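Local structure of MmcQ/YjbR family DNA-binding protein (Pseudomonas syringae pv. tomato, 3H9X) at residues 33-39 against 113-117. The protein probably binds DNA through a "double wing" motif, although its cellular role is not established. Sequence-based numbering, arbitrary orientation.
Sequences HSDNDKW and FQLTR
The His33 imidazole sits between Phe113 and Arg117, joining the hairpin turn between antiparallel strands 29-32 and 39-47 to the C-terminal end of helix 102-115 in this alpha-beta, "double wing" fold. NE2 of His33 sits above one face of the Phe113 ring, displaced toward its rim and 3.2 Å from Phe113 CE1; the two rings meet obliquely, their planes 34° apart. Tyr40 meets both rings, and Tyr14 adds a further ring beside Phe113. On the side of the imidazole opposite Phe113, Arg117 brings its CA over the ring face, a CH-pi contact 4.3 Å from the centroid. At the imidazole edge, Thr116 OG1 lies in the ring plane, 3.2 Å from His33 CE1, while this hydroxyl hydrogen-bonds back to Ser112 O in the helix. A weak bond from His33 ND1 to Lys38 O, within the turn, probably steadies the ring's rotation. The Arg117 side chain, bent at chi2 and chi3, swings back to the turn, where NH2 forms a salt bridge with Asp35 OD2 at 3.1 Å. Carboxylate and guanidinium planes are 68° apart, so one oxygen is engaged rather than a flat two-pronged pair. Beside it, Asn36 ND2 reaches Thr116 O in a weak 3.4 Å hydrogen bond.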
ATOM      1  N   HIS A  33       6.202 -11.783  -4.002  1.00 53.39           N
ATOM      2  CA  HIS A  33       6.016 -13.218  -4.191  1.00 54.88           C
ATOM      3  C   HIS A  33       7.368 -13.905  -4.124  1.00 59.48           C
ATOM      4  O   HIS A  33       8.392 -13.307  -4.459  1.00 59.09           O
ATOM      5  CB  HIS A  33       5.397 -13.533  -5.554  1.00 45.83           C
ATOM      6  CG  HIS A  33       4.037 -12.949  -5.763  1.00 46.23           C
ATOM      7  ND1 HIS A  33       3.845 -11.656  -6.202  1.00 48.45           N
ATOM      8  CD2 HIS A  33       2.804 -13.488  -5.621  1.00 48.28           C
ATOM      9  CE1 HIS A  33       2.550 -11.427  -6.325  1.00 49.46           C
ATOM     10  NE2 HIS A  33       1.894 -12.521  -5.980  1.00 38.73           N
ATOM     11  N   SER A  34       7.372 -15.167  -3.710  1.00 62.69           N
ATOM     12  CA  SER A  34       8.611 -15.916  -3.610  1.00 64.29           C
ATOM     13  C   SER A  34       9.041 -16.348  -5.010  1.00 67.00           C
ATOM     14  O   SER A  34      10.217 -16.634  -5.255  1.00 67.53           O
ATOM     15  CB  SER A  34       8.403 -17.127  -2.704  1.00 65.18           C
ATOM     16  OG  SER A  34       9.646 -17.724  -2.379  1.00 70.70           O
ATOM     17  N   ASP A  35       8.068 -16.365  -5.919  1.00 68.90           N
ATOM     18  CA  ASP A  35       8.252 -16.741  -7.324  1.00 69.04           C
ATOM     19  C   ASP A  35       9.111 -15.729  -8.076  1.00 67.84           C
ATOM     20  O   ASP A  35      10.328 -15.874  -8.166  1.00 67.36           O
ATOM     21  CB  ASP A  35       6.890 -16.830  -8.018  1.00 69.88           C
ATOM     22  CG  ASP A  35       5.890 -17.640  -7.228  1.00 78.03           C
ATOM     23  OD1 ASP A  35       6.137 -18.848  -7.036  1.00 83.07           O
ATOM     24  OD2 ASP A  35       4.860 -17.073  -6.792  1.00 82.63           O
ATOM     25  N   ASN A  36       8.451 -14.705  -8.614  1.00 63.62           N
ATOM     26  CA  ASN A  36       9.110 -13.655  -9.381  1.00 61.70           C
ATOM     27  C   ASN A  36       9.653 -12.481  -8.574  1.00 58.64           C
ATOM     28  O   ASN A  36      10.190 -11.529  -9.141  1.00 59.63           O
ATOM     29  CB  ASN A  36       8.153 -13.112 -10.436  1.00 63.82           C
ATOM     30  CG  ASN A  36       6.820 -12.724  -9.855  1.00 66.54           C
ATOM     31  OD1 ASN A  36       6.755 -12.032  -8.842  1.00 73.58           O
ATOM     32  ND2 ASN A  36       5.743 -13.162 -10.497  1.00 64.31           N
ATOM     33  N   ASP A  37       9.514 -12.534  -7.258  1.00 61.26           N
ATOM     34  CA  ASP A  37      10.008 -11.454  -6.416  1.00 61.82           C
ATOM     35  C   ASP A  37       9.341 -10.114  -6.770  1.00 58.10           C
ATOM     36  O   ASP A  37       9.923  -9.044  -6.566  1.00 55.40           O
ATOM     37  CB  ASP A  37      11.531 -11.332  -6.563  1.00 64.23           C
ATOM     38  CG  ASP A  37      12.273 -12.604  -6.155  1.00 78.99           C
ATOM     39  OD1 ASP A  37      13.513 -12.650  -6.331  1.00 81.76           O
ATOM     40  OD2 ASP A  37      11.627 -13.560  -5.658  1.00 81.61           O
ATOM     41  N   LYS A  38       8.121 -10.169  -7.299  1.00 46.81           N
ATOM     42  CA  LYS A  38       7.413  -8.945  -7.653  1.00 45.81           C
ATOM     43  C   LYS A  38       6.658  -8.360  -6.461  1.00 45.73           C
ATOM     44  O   LYS A  38       5.912  -9.062  -5.770  1.00 46.30           O
ATOM     45  CB  LYS A  38       6.442  -9.187  -8.815  1.00 44.47           C
ATOM     46  CG  LYS A  38       7.122  -9.478 -10.139  1.00 41.00           C
ATOM     47  CD  LYS A  38       6.151  -9.397 -11.299  1.00 49.63           C
ATOM     48  CE  LYS A  38       6.876  -9.640 -12.617  1.00 58.14           C
ATOM     49  NZ  LYS A  38       6.079  -9.244 -13.821  1.00 60.12           N
ATOM     50  N   TRP A  39       6.869  -7.066  -6.230  1.00 40.55           N
ATOM     51  CA  TRP A  39       6.234  -6.341  -5.135  1.00 36.30           C
ATOM     52  C   TRP A  39       4.760  -6.194  -5.426  1.00 36.45           C
ATOM     53  O   TRP A  39       4.390  -5.870  -6.549  1.00 41.41           O
ATOM     54  CB  TRP A  39       6.825  -4.937  -5.011  1.00 34.64           C
ATOM     55  CG  TRP A  39       8.277  -4.887  -4.676  1.00 44.77           C
ATOM     56  CD1 TRP A  39       9.152  -5.943  -4.605  1.00 47.81           C
ATOM     57  CD2 TRP A  39       9.028  -3.720  -4.346  1.00 42.70           C
ATOM     58  NE1 TRP A  39      10.394  -5.499  -4.247  1.00 40.81           N
ATOM     59  CE2 TRP A  39      10.350  -4.137  -4.082  1.00 39.33           C
ATOM     60  CE3 TRP A  39       8.715  -2.354  -4.243  1.00 41.81           C
ATOM     61  CZ2 TRP A  39      11.360  -3.238  -3.725  1.00 40.44           C
ATOM     62  CZ3 TRP A  39       9.717  -1.465  -3.886  1.00 33.25           C
ATOM     63  CH2 TRP A  39      11.022  -1.911  -3.632  1.00 29.83           C
ATOM     64  N   PHE A 113      -2.097  -8.409  -5.560  1.00 38.96           N
ATOM     65  CA  PHE A 113      -1.454  -9.720  -5.470  1.00 42.60           C
ATOM     66  C   PHE A 113      -1.595 -10.479  -6.799  1.00 44.42           C
ATOM     67  O   PHE A 113      -0.606 -10.948  -7.348  1.00 46.76           O
ATOM     68  CB  PHE A 113      -2.084 -10.540  -4.343  1.00 43.22           C
ATOM     69  CG  PHE A 113      -1.331 -11.799  -4.012  1.00 50.06           C
ATOM     70  CD1 PHE A 113      -0.103 -11.746  -3.369  1.00 55.60           C
ATOM     71  CD2 PHE A 113      -1.838 -13.042  -4.364  1.00 54.17           C
ATOM     72  CE1 PHE A 113       0.607 -12.912  -3.082  1.00 48.63           C
ATOM     73  CE2 PHE A 113      -1.133 -14.209  -4.082  1.00 43.77           C
ATOM     74  CZ  PHE A 113       0.090 -14.139  -3.441  1.00 46.02           C
ATOM     75  N   GLN A 114      -2.827 -10.587  -7.303  1.00 40.99           N
ATOM     76  CA  GLN A 114      -3.110 -11.264  -8.564  1.00 41.13           C
ATOM     77  C   GLN A 114      -2.526 -10.550  -9.774  1.00 41.38           C
ATOM     78  O   GLN A 114      -2.211 -11.179 -10.768  1.00 47.43           O
ATOM     79  CB  GLN A 114      -4.622 -11.403  -8.785  1.00 34.88           C
ATOM     80  CG  GLN A 114      -5.357 -12.370  -7.865  1.00 38.40           C
ATOM     81  CD  GLN A 114      -4.740 -13.754  -7.847  1.00 51.97           C
ATOM     82  OE1 GLN A 114      -4.523 -14.367  -8.893  1.00 59.95           O
ATOM     83  NE2 GLN A 114      -4.450 -14.252  -6.653  1.00 52.29           N
ATOM     84  N   LEU A 115      -2.413  -9.232  -9.695  1.00 45.70           N
ATOM     85  CA  LEU A 115      -1.889  -8.424 -10.795  1.00 41.67           C
ATOM     86  C   LEU A 115      -0.386  -8.634 -10.953  1.00 42.20           C
ATOM     87  O   LEU A 115       0.200  -8.288 -11.979  1.00 39.47           O
ATOM     88  CB  LEU A 115      -2.165  -6.939 -10.522  1.00 48.25           C
ATOM     89  CG  LEU A 115      -2.650  -6.045 -11.663  1.00 50.76           C
ATOM     90  CD1 LEU A 115      -1.699  -6.151 -12.864  1.00 50.08           C
ATOM     91  CD2 LEU A 115      -4.051  -6.464 -12.049  1.00 51.02           C
ATOM     92  N   THR A 116       0.222  -9.218  -9.928  1.00 40.44           N
ATOM     93  CA  THR A 116       1.660  -9.450  -9.907  1.00 45.49           C
ATOM     94  C   THR A 116       2.036 -10.916  -9.717  1.00 47.47           C
ATOM     95  O   THR A 116       3.184 -11.239  -9.419  1.00 47.09           O
ATOM     96  CB  THR A 116       2.298  -8.607  -8.788  1.00 36.02           C
ATOM     97  OG1 THR A 116       1.513  -8.732  -7.600  1.00 26.55           O
ATOM     98  CG2 THR A 116       2.350  -7.145  -9.191  1.00 41.63           C
ATOM     99  N   ARG A 117       1.051 -11.790  -9.900  1.00 53.39           N
ATOM    100  CA  ARG A 117       1.212 -13.239  -9.750  1.00 65.37           C
ATOM    101  C   ARG A 117       2.169 -13.784 -10.821  1.00 68.29           C
ATOM    102  O   ARG A 117       2.419 -13.053 -11.803  1.00 66.28           O
ATOM    103  CB  ARG A 117      -0.167 -13.909  -9.883  1.00 72.20           C
ATOM    104  CG  ARG A 117      -0.518 -14.986  -8.854  1.00 78.89           C
ATOM    105  CD  ARG A 117       0.330 -16.234  -9.024  1.00 91.56           C
ATOM    106  NE  ARG A 117       1.286 -16.399  -7.929  1.00 98.67           N
ATOM    107  CZ  ARG A 117       0.966 -16.805  -6.703  1.00 98.61           C
ATOM    108  NH1 ARG A 117      -0.295 -17.097  -6.404  1.00 99.25           N
ATOM    109  NH2 ARG A 117       1.910 -16.920  -5.773  1.00 90.29           N
TER